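Local coordinates for protein CRISPR-associated endoribonuclease Cas6 1 (PDB 5YI6) that probably cleaves CRISPR repeat RNA as an endoribonuclease of the Cas6 family, processing the CRISPR transcript into crRNA for defence against mobile genetic elements, at residues R65-K69 and E70-T74; I83-N87 and N88-E92; L128-I131 and S132-L136. All blocks are in the same frame, centred on the assembly; numbering follows the deposited sequence.

Contact 1 of 3, residues R65-K69 and E70-T74; sequences RVIRK and EGIET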
loop_
_atom_site.group_PDB
_atom_site.type_symbol
_atom_site.label_atom_id
_atom_site.label_comp_id
_atom_site.label_asym_id
_atom_site.label_seq_id
_atom_site.Cartn_x
_atom_site.Cartn_y
_atom_site.Cartn_z
ATOM N N ARG A 65 -18.835 2.073 -10.206
ATOM C CA ARG A 65 -18.464 3.386 -9.700
ATOM C C ARG A 65 -19.160 4.507 -10.462
ATOM O O ARG A 65 -19.516 4.360 -11.631
ATOM C CB ARG A 65 -16.954 3.566 -9.771
ATOM C CG ARG A 65 -16.429 3.501 -11.163
ATOM C CD ARG A 65 -15.084 2.796 -11.214
ATOM N NE ARG A 65 -14.156 3.339 -10.237
ATOM C CZ ARG A 65 -13.497 4.479 -10.393
ATOM N NH1 ARG A 65 -13.687 5.208 -11.490
ATOM N NH2 ARG A 65 -12.656 4.899 -9.448
ATOM N N VAL A 66 -19.371 5.617 -9.762
ATOM C CA VAL A 66 -19.795 6.876 -10.370
ATOM C C VAL A 66 -18.879 7.979 -9.866
ATOM O O VAL A 66 -18.712 8.145 -8.656
ATOM C CB VAL A 66 -21.266 7.224 -10.054
ATOM C CG1 VAL A 66 -21.606 8.598 -10.669
ATOM C CG2 VAL A 66 -22.173 6.183 -10.606
ATOM N N ILE A 67 -18.292 8.737 -10.788
ATOM C CA ILE A 67 -17.419 9.840 -10.410
ATOM C C ILE A 67 -18.268 10.983 -9.882
ATOM O O ILE A 67 -19.210 11.427 -10.544
ATOM C CB ILE A 67 -16.568 10.290 -11.606
ATOM C CG1 ILE A 67 -15.638 9.151 -12.029
ATOM C CG2 ILE A 67 -15.823 11.560 -11.267
ATOM C CD1 ILE A 67 -14.920 9.398 -13.333
ATOM N N ARG A 68 -17.972 11.442 -8.673
ATOM C CA ARG A 68 -18.712 12.546 -8.084
ATOM C C ARG A 68 -17.747 13.663 -7.744
ATOM O O ARG A 68 -16.527 13.498 -7.797
ATOM C CB ARG A 68 -19.471 12.129 -6.831
ATOM C CG ARG A 68 -20.518 11.055 -7.064
ATOM C CD ARG A 68 -21.667 11.551 -7.989
ATOM N NE ARG A 68 -22.754 10.570 -7.993
ATOM C CZ ARG A 68 -23.806 10.615 -8.819
ATOM N NH1 ARG A 68 -23.912 11.579 -9.723
ATOM N NH2 ARG A 68 -24.748 9.679 -8.748
ATOM N N LYS A 69 -18.315 14.776 -7.291
ATOM C CA LYS A 69 -17.496 15.934 -6.949
ATOM C C LYS A 69 -16.543 15.618 -5.795
ATOM O O LYS A 69 -15.353 15.949 -5.855
ATOM C CB LYS A 69 -18.400 17.111 -6.580
ATOM C CG LYS A 69 -17.653 18.407 -6.268
ATOM C CD LYS A 69 -18.626 19.554 -5.981
ATOM C CE LYS A 69 -17.907 20.791 -5.447
ATOM N NZ LYS A 69 -18.861 21.862 -5.025
ATOM N N GLU A 70 -17.048 14.967 -4.741
ATOM C CA GLU A 70 -16.266 14.737 -3.533
ATOM C C GLU A 70 -15.540 13.400 -3.505
ATOM O O GLU A 70 -14.685 13.207 -2.635
ATOM C CB GLU A 70 -17.153 14.860 -2.292
ATOM C CG GLU A 70 -17.754 16.250 -2.115
ATOM C CD GLU A 70 -16.686 17.337 -1.939
ATOM O OE1 GLU A 70 -15.580 17.035 -1.425
ATOM O OE2 GLU A 70 -16.947 18.496 -2.332
ATOM N N GLY A 71 -15.854 12.480 -4.408
ATOM C CA GLY A 71 -15.213 11.176 -4.385
ATOM C C GLY A 71 -15.831 10.250 -5.412
ATOM O O GLY A 71 -16.511 10.694 -6.352
ATOM N N ILE A 72 -15.606 8.958 -5.194
ATOM C CA ILE A 72 -16.092 7.903 -6.069
ATOM C C ILE A 72 -17.251 7.219 -5.366
ATOM O O ILE A 72 -17.104 6.689 -4.254
ATOM C CB ILE A 72 -14.993 6.887 -6.423
ATOM C CG1 ILE A 72 -13.791 7.598 -7.054
ATOM C CG2 ILE A 72 -15.557 5.784 -7.331
ATOM C CD1 ILE A 72 -14.095 8.334 -8.351
ATOM N N GLU A 73 -18.404 7.221 -6.015
ATOM C CA GLU A 73 -19.578 6.555 -5.482
ATOM C C GLU A 73 -19.533 5.072 -5.801
ATOM O O GLU A 73 -19.237 4.694 -6.934
ATOM C CB GLU A 73 -20.851 7.175 -6.096
ATOM C CG GLU A 73 -22.088 6.428 -5.599
ATOM C CD GLU A 73 -23.357 6.933 -6.269
ATOM O OE1 GLU A 73 -23.265 7.941 -6.958
ATOM O OE2 GLU A 73 -24.401 6.300 -6.097
ATOM N N THR A 74 -19.835 4.228 -4.806
ATOM C CA THR A 74 -20.026 2.808 -5.032
ATOM C C THR A 74 -21.532 2.546 -5.089
ATOM O O THR A 74 -22.266 2.789 -4.116
ATOM C CB THR A 74 -19.328 1.922 -3.985
ATOM O OG1 THR A 74 -19.820 0.589 -4.136
ATOM C CG2 THR A 74 -19.608 2.373 -2.556
#

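Contact 2 of 3, residues I83-N87 and N88-E92; sequences ISSPN and NEFIE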
loop_
_atom_site.group_PDB
_atom_site.type_symbol
_atom_site.label_atom_id
_atom_site.label_comp_id
_atom_site.label_asym_id
_atom_site.label_seq_id
_atom_site.Cartn_x
_atom_site.Cartn_y
_atom_site.Cartn_z
ATOM N N ILE A 83 -4.210 -5.949 0.713
ATOM C CA ILE A 83 -3.209 -5.868 1.775
ATOM C C ILE A 83 -2.206 -6.980 1.516
ATOM O O ILE A 83 -2.599 -8.099 1.173
ATOM C CB ILE A 83 -3.803 -6.062 3.190
ATOM C CG1 ILE A 83 -5.089 -5.239 3.392
ATOM C CG2 ILE A 83 -2.736 -5.715 4.256
ATOM C CD1 ILE A 83 -5.781 -5.404 4.815
ATOM N N SER A 84 -0.919 -6.678 1.658
ATOM C CA SER A 84 0.069 -7.717 1.348
ATOM C C SER A 84 1.313 -7.543 2.209
ATOM O O SER A 84 1.640 -6.438 2.660
ATOM C CB SER A 84 0.479 -7.716 -0.126
ATOM O OG SER A 84 1.118 -6.488 -0.474
ATOM N N SER A 85 2.040 -8.651 2.370
ATOM C CA SER A 85 3.298 -8.600 3.109
ATOM C C SER A 85 4.179 -9.759 2.659
ATOM O O SER A 85 3.659 -10.841 2.341
ATOM C CB SER A 85 3.050 -8.692 4.625
ATOM O OG SER A 85 4.289 -8.709 5.342
ATOM N N PRO A 86 5.513 -9.597 2.677
ATOM C CA PRO A 86 6.368 -10.788 2.548
ATOM C C PRO A 86 6.268 -11.693 3.771
ATOM O O PRO A 86 6.792 -12.807 3.735
ATOM C CB PRO A 86 7.785 -10.200 2.361
ATOM C CG PRO A 86 7.728 -8.806 3.026
ATOM C CD PRO A 86 6.293 -8.336 2.725
ATOM N N ASN A 87 5.590 -11.260 4.847
ATOM C CA ASN A 87 5.390 -12.066 6.055
ATOM C C ASN A 87 3.963 -12.616 6.065
ATOM O O ASN A 87 3.007 -11.893 6.386
ATOM C CB ASN A 87 5.650 -11.231 7.310
ATOM C CG ASN A 87 5.611 -12.078 8.576
ATOM O OD1 ASN A 87 4.766 -12.964 8.714
ATOM N ND2 ASN A 87 6.534 -11.826 9.484
ATOM N N ASN A 88 3.803 -13.902 5.728
ATOM C CA ASN A 88 2.437 -14.412 5.605
ATOM C C ASN A 88 1.765 -14.577 6.958
ATOM O O ASN A 88 0.523 -14.536 7.037
ATOM C CB ASN A 88 2.385 -15.718 4.810
ATOM C CG ASN A 88 3.065 -16.847 5.517
ATOM O OD1 ASN A 88 4.111 -16.661 6.134
ATOM N ND2 ASN A 88 2.480 -18.035 5.428
ATOM N N GLU A 89 2.541 -14.780 8.025
ATOM C CA GLU A 89 1.923 -14.874 9.345
ATOM C C GLU A 89 1.280 -13.554 9.765
ATOM O O GLU A 89 0.218 -13.555 10.391
ATOM C CB GLU A 89 2.965 -15.323 10.391
ATOM C CG GLU A 89 2.397 -15.398 11.811
ATOM C CD GLU A 89 3.414 -15.927 12.834
ATOM O OE1 GLU A 89 4.548 -16.287 12.429
ATOM O OE2 GLU A 89 3.081 -15.952 14.041
ATOM N N PHE A 90 1.914 -12.420 9.458
ATOM C CA PHE A 90 1.276 -11.132 9.725
ATOM C C PHE A 90 -0.069 -11.049 9.024
ATOM O O PHE A 90 -1.078 -10.645 9.620
ATOM C CB PHE A 90 2.173 -9.964 9.258
ATOM C CG PHE A 90 1.459 -8.629 9.264
ATOM C CD1 PHE A 90 1.161 -7.992 10.459
ATOM C CD2 PHE A 90 1.048 -8.034 8.073
ATOM C CE1 PHE A 90 0.478 -6.770 10.473
ATOM C CE2 PHE A 90 0.370 -6.812 8.081
ATOM C CZ PHE A 90 0.091 -6.180 9.290
ATOM N N ILE A 91 -0.089 -11.388 7.741
ATOM C CA ILE A 91 -1.311 -11.236 6.961
ATOM C C ILE A 91 -2.393 -12.175 7.489
ATOM O O ILE A 91 -3.547 -11.773 7.656
ATOM C CB ILE A 91 -1.045 -11.471 5.460
ATOM C CG1 ILE A 91 -0.149 -10.357 4.872
ATOM C CG2 ILE A 91 -2.380 -11.510 4.672
ATOM C CD1 ILE A 91 -0.821 -8.981 4.818
ATOM N N GLU A 92 -2.036 -13.433 7.762
ATOM C CA GLU A 92 -3.047 -14.384 8.255
ATOM C C GLU A 92 -3.621 -13.923 9.597
ATOM O O GLU A 92 -4.835 -13.988 9.816
ATOM C CB GLU A 92 -2.445 -15.783 8.389
ATOM C CG GLU A 92 -2.020 -16.433 7.062
ATOM C CD GLU A 92 -3.163 -17.103 6.318
ATOM O OE1 GLU A 92 -4.356 -16.845 6.638
ATOM O OE2 GLU A 92 -2.857 -17.865 5.369
#

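Contact 3 of 3, residues L128-I131 and S132-L136; sequences LKTI and SPIYL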
loop_
_atom_site.group_PDB
_atom_site.type_symbol
_atom_site.label_atom_id
_atom_site.label_comp_id
_atom_site.label_asym_id
_atom_site.label_seq_id
_atom_site.Cartn_x
_atom_site.Cartn_y
_atom_site.Cartn_z
ATOM N N LEU A 128 3.530 -3.297 -14.167
ATOM C CA LEU A 128 2.974 -3.071 -12.844
ATOM C C LEU A 128 2.320 -1.697 -12.818
ATOM O O LEU A 128 2.798 -0.755 -13.460
ATOM C CB LEU A 128 4.075 -3.143 -11.770
ATOM C CG LEU A 128 4.816 -4.487 -11.681
ATOM C CD1 LEU A 128 6.007 -4.378 -10.721
ATOM C CD2 LEU A 128 3.864 -5.601 -11.263
ATOM N N LYS A 129 1.254 -1.559 -12.035
ATOM C CA LYS A 129 0.698 -0.230 -11.833
ATOM C C LYS A 129 0.385 -0.059 -10.359
ATOM O O LYS A 129 0.065 -1.017 -9.667
ATOM C CB LYS A 129 -0.550 0.004 -12.681
ATOM C CG LYS A 129 -1.744 -0.665 -12.135
ATOM C CD LYS A 129 -3.022 -0.269 -12.931
ATOM C CE LYS A 129 -4.260 -0.898 -12.290
ATOM N NZ LYS A 129 -5.541 -0.636 -13.039
ATOM N N THR A 130 0.498 1.172 -9.882
ATOM C CA THR A 130 0.234 1.442 -8.467
ATOM C C THR A 130 -1.269 1.349 -8.193
ATOM O O THR A 130 -2.095 1.845 -8.982
ATOM C CB THR A 130 0.764 2.834 -8.090
ATOM O OG1 THR A 130 0.200 3.834 -8.969
ATOM C CG2 THR A 130 2.337 2.886 -8.172
ATOM N N ILE A 131 -1.619 0.671 -7.100
ATOM C CA ILE A 131 -2.941 0.783 -6.489
ATOM C C ILE A 131 -2.897 1.542 -5.168
ATOM O O ILE A 131 -3.960 1.881 -4.621
ATOM C CB ILE A 131 -3.620 -0.599 -6.333
ATOM C CG1 ILE A 131 -2.714 -1.596 -5.535
ATOM C CG2 ILE A 131 -3.883 -1.177 -7.726
ATOM C CD1 ILE A 131 -3.453 -2.993 -5.265
ATOM N N SER A 132 -1.702 1.885 -4.667
ATOM C CA SER A 132 -1.548 3.055 -3.827
ATOM C C SER A 132 -0.260 3.738 -4.304
ATOM O O SER A 132 0.687 3.052 -4.755
ATOM C CB SER A 132 -1.499 2.739 -2.327
ATOM O OG SER A 132 -0.562 1.717 -2.015
ATOM N N PRO A 133 -0.221 5.062 -4.321
ATOM C CA PRO A 133 0.904 5.742 -4.990
ATOM C C PRO A 133 2.206 5.580 -4.201
ATOM O O PRO A 133 2.210 5.332 -2.993
ATOM C CB PRO A 133 0.460 7.211 -5.054
ATOM C CG PRO A 133 -0.494 7.395 -3.896
ATOM C CD PRO A 133 -1.243 6.016 -3.824
ATOM N N ILE A 134 3.331 5.770 -4.922
ATOM C CA ILE A 134 4.681 5.551 -4.389
ATOM C C ILE A 134 5.195 6.844 -3.794
ATOM O O ILE A 134 5.120 7.909 -4.422
ATOM C CB ILE A 134 5.621 5.015 -5.482
ATOM C CG1 ILE A 134 5.237 3.562 -5.791
ATOM C CG2 ILE A 134 7.147 5.138 -5.083
ATOM C CD1 ILE A 134 5.792 3.048 -7.117
ATOM N N TYR A 135 5.701 6.741 -2.575
ATOM C CA TYR A 135 6.296 7.846 -1.853
ATOM C C TYR A 135 7.794 7.613 -1.788
ATOM O O TYR A 135 8.240 6.515 -1.443
ATOM C CB TYR A 135 5.695 7.928 -0.452
ATOM C CG TYR A 135 6.287 8.990 0.439
ATOM C CD1 TYR A 135 6.188 10.332 0.116
ATOM C CD2 TYR A 135 6.896 8.654 1.639
ATOM C CE1 TYR A 135 6.725 11.339 0.977
ATOM C CE2 TYR A 135 7.426 9.638 2.483
ATOM C CZ TYR A 135 7.321 10.972 2.146
ATOM O OH TYR A 135 7.824 11.945 2.975
ATOM N N LEU A 136 8.575 8.648 -2.111
ATOM C CA LEU A 136 10.021 8.486 -2.097
ATOM C C LEU A 136 10.614 9.856 -1.795
ATOM O O LEU A 136 10.295 10.805 -2.499
ATOM C CB LEU A 136 10.502 7.962 -3.444
ATOM C CG LEU A 136 11.922 7.421 -3.467
ATOM C CD1 LEU A 136 12.078 6.136 -2.628
ATOM C CD2 LEU A 136 12.337 7.225 -4.932
#

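Contact 1 of 3, residues R65-K69 and E70-T74
Val-66 and Glu-73 form the hydrogen-bonded antiparallel pair of a beta hairpin, strands 65-67 and 71-74. Two backbone bonds join them: Val-66 N donates to Glu-73 O, and Glu-73 N to Val-66 O at 2.8 Å. Nearer the turn, Arg-68 N donates to Gly-71 O, also at 2.8 Å. Strand 71-74 is the middle strand of a small three-stranded sheet and pairs with strand 17-20 on its other side.

The apolar contacts lie on the face of Arg-65, Ile-67 and Ile-72. CG2 of Ile-72 sits 3.6 Å from Arg-65 CB and also over one face of the Arg-65 guanidinium, near its rim. The arginine chain bends at chi2 and chi3 to bring the group there, and its NE bonds to the carbonyl of Ile-62. Ile-67 CG1 meets Ile-72 CD1 more loosely, at 4.1 Å.

The salt bridge is on the face of Val-66 and Glu-73. CG1 of Val-66 lies over the centre of the Arg-68 guanidinium. The guanidinium and carboxylate planes are 19° apart, nearly coplanar. Arg-68 approaches side-on, and NE and NH2 both donate to the single oxygen Glu-73 OE1, each at 2.9 Å.

Contact 2 of 3, residues I83-N87 and N88-E92
The capping bond of Asn-87, the N-cap of helix 88-101, comes from above the plane of the side-chain amide. OD1 of Asn-87 accepts from Phe-90 N at 3.0 Å, and that nitrogen stands 55° out of the carbonyl plane, not on a lone pair. The N-H still points well at the oxygen. CG of Asn-87 is anti to the backbone N (chi1 -173°), which swings the amide over the start of the helix. Asn-87 O accepts a weak bond from Ile-91 N at 3.4 Å.

Just before the helix, Ser-85 OG accepts from Asn-87 N at 2.9 Å. This is an ST turn, and it holds the backbone of the capping residue. The same hydroxyl also bonds to the carbonyl of Phe-54.

The apolar part is made by Ile-91, which turns back onto the strand. Its CG1 lies 3.6 Å from Ser-85 CB. Its CD1 reaches CG2 of Ile-83 at 3.8 Å, the two side chains crossing obliquely. CD2 of Phe-90 comes within 4.0 Å of Ser-85 CB, and the Phe-90 ring also meets those of Phe-52 and Phe-55.

Strand 83-85 and the segment 88-92 run at 152°, so the chain nearly reverses. An ST turn leading into an N-capped helix thus joins strand 78-85 to helix 88-101, a strand-to-helix connection in the N-terminal part of this Cas6 protein.

Contact 3 of 3, residues L128-I131 and S132-L136
The chain leaves strand 127-130 at Thr-130 and bends at Ile-131 (phi -108°, psi -6°), then extends again through Ser-132 and Pro-133. The bend brings the carbonyl of Ser-132 back beside Thr-130, with Ser-132 O 3.3 Å from Thr-130 CB.

The main side-chain contact is apolar. The methyl CG2 of Thr-130 meets the methyl CD1 of Ile-134 at 3.6 Å and its methylene CG1 at 3.8 Å. The two side chains cross at about a right angle. The methyl of Thr-130 stands anti to the carbonyl carbon, while OG1 sits between the backbone N and that carbon (chi1 55°). This rotation gives the methyl to Ile-134 and the hydroxyl to the neighbouring strand, where OG1 bonds to Met-207 N. CA of Pro-133 lies at 4.3 Å from Thr-130 CB, a looser approach.

Strand 127-130 is an inner strand of the antiparallel sheet in the C-terminal part of this Cas6 protein. It runs between strands 201-213 and 237-240, and the bend lies at its end.

Past the bend, the buried Ser-132 OG is hydrogen-bonded to Phe-57 O and to Met-236 N. Further on, Ile-134 also packs on Phe-226 and on Leu-162 of helix 158-174.

The three contacts follow one another along the chain and do not touch. Contacts 1 and 2 belong to the N-terminal Cas6 family region, contact 3 to the C-terminal one. Contacts 1 and 2 lie on opposite sides of the chain's centre, with centres about 31 Å apart, though their strands 71-74 and 78-85 are consecutive. Contacts 2 and 3 come nearest, about 7 Å between nearest atoms. Contact 2 is the one close to the probable active site. There the side chain of Glu-89 is about 9 Å from that of His-47, the proposed proton donor. The side chain of Phe-90 is also about 9 Å from that of Lys-53, the proposed transition-state stabiliser. Contacts 1 and 3 lie away from these residues.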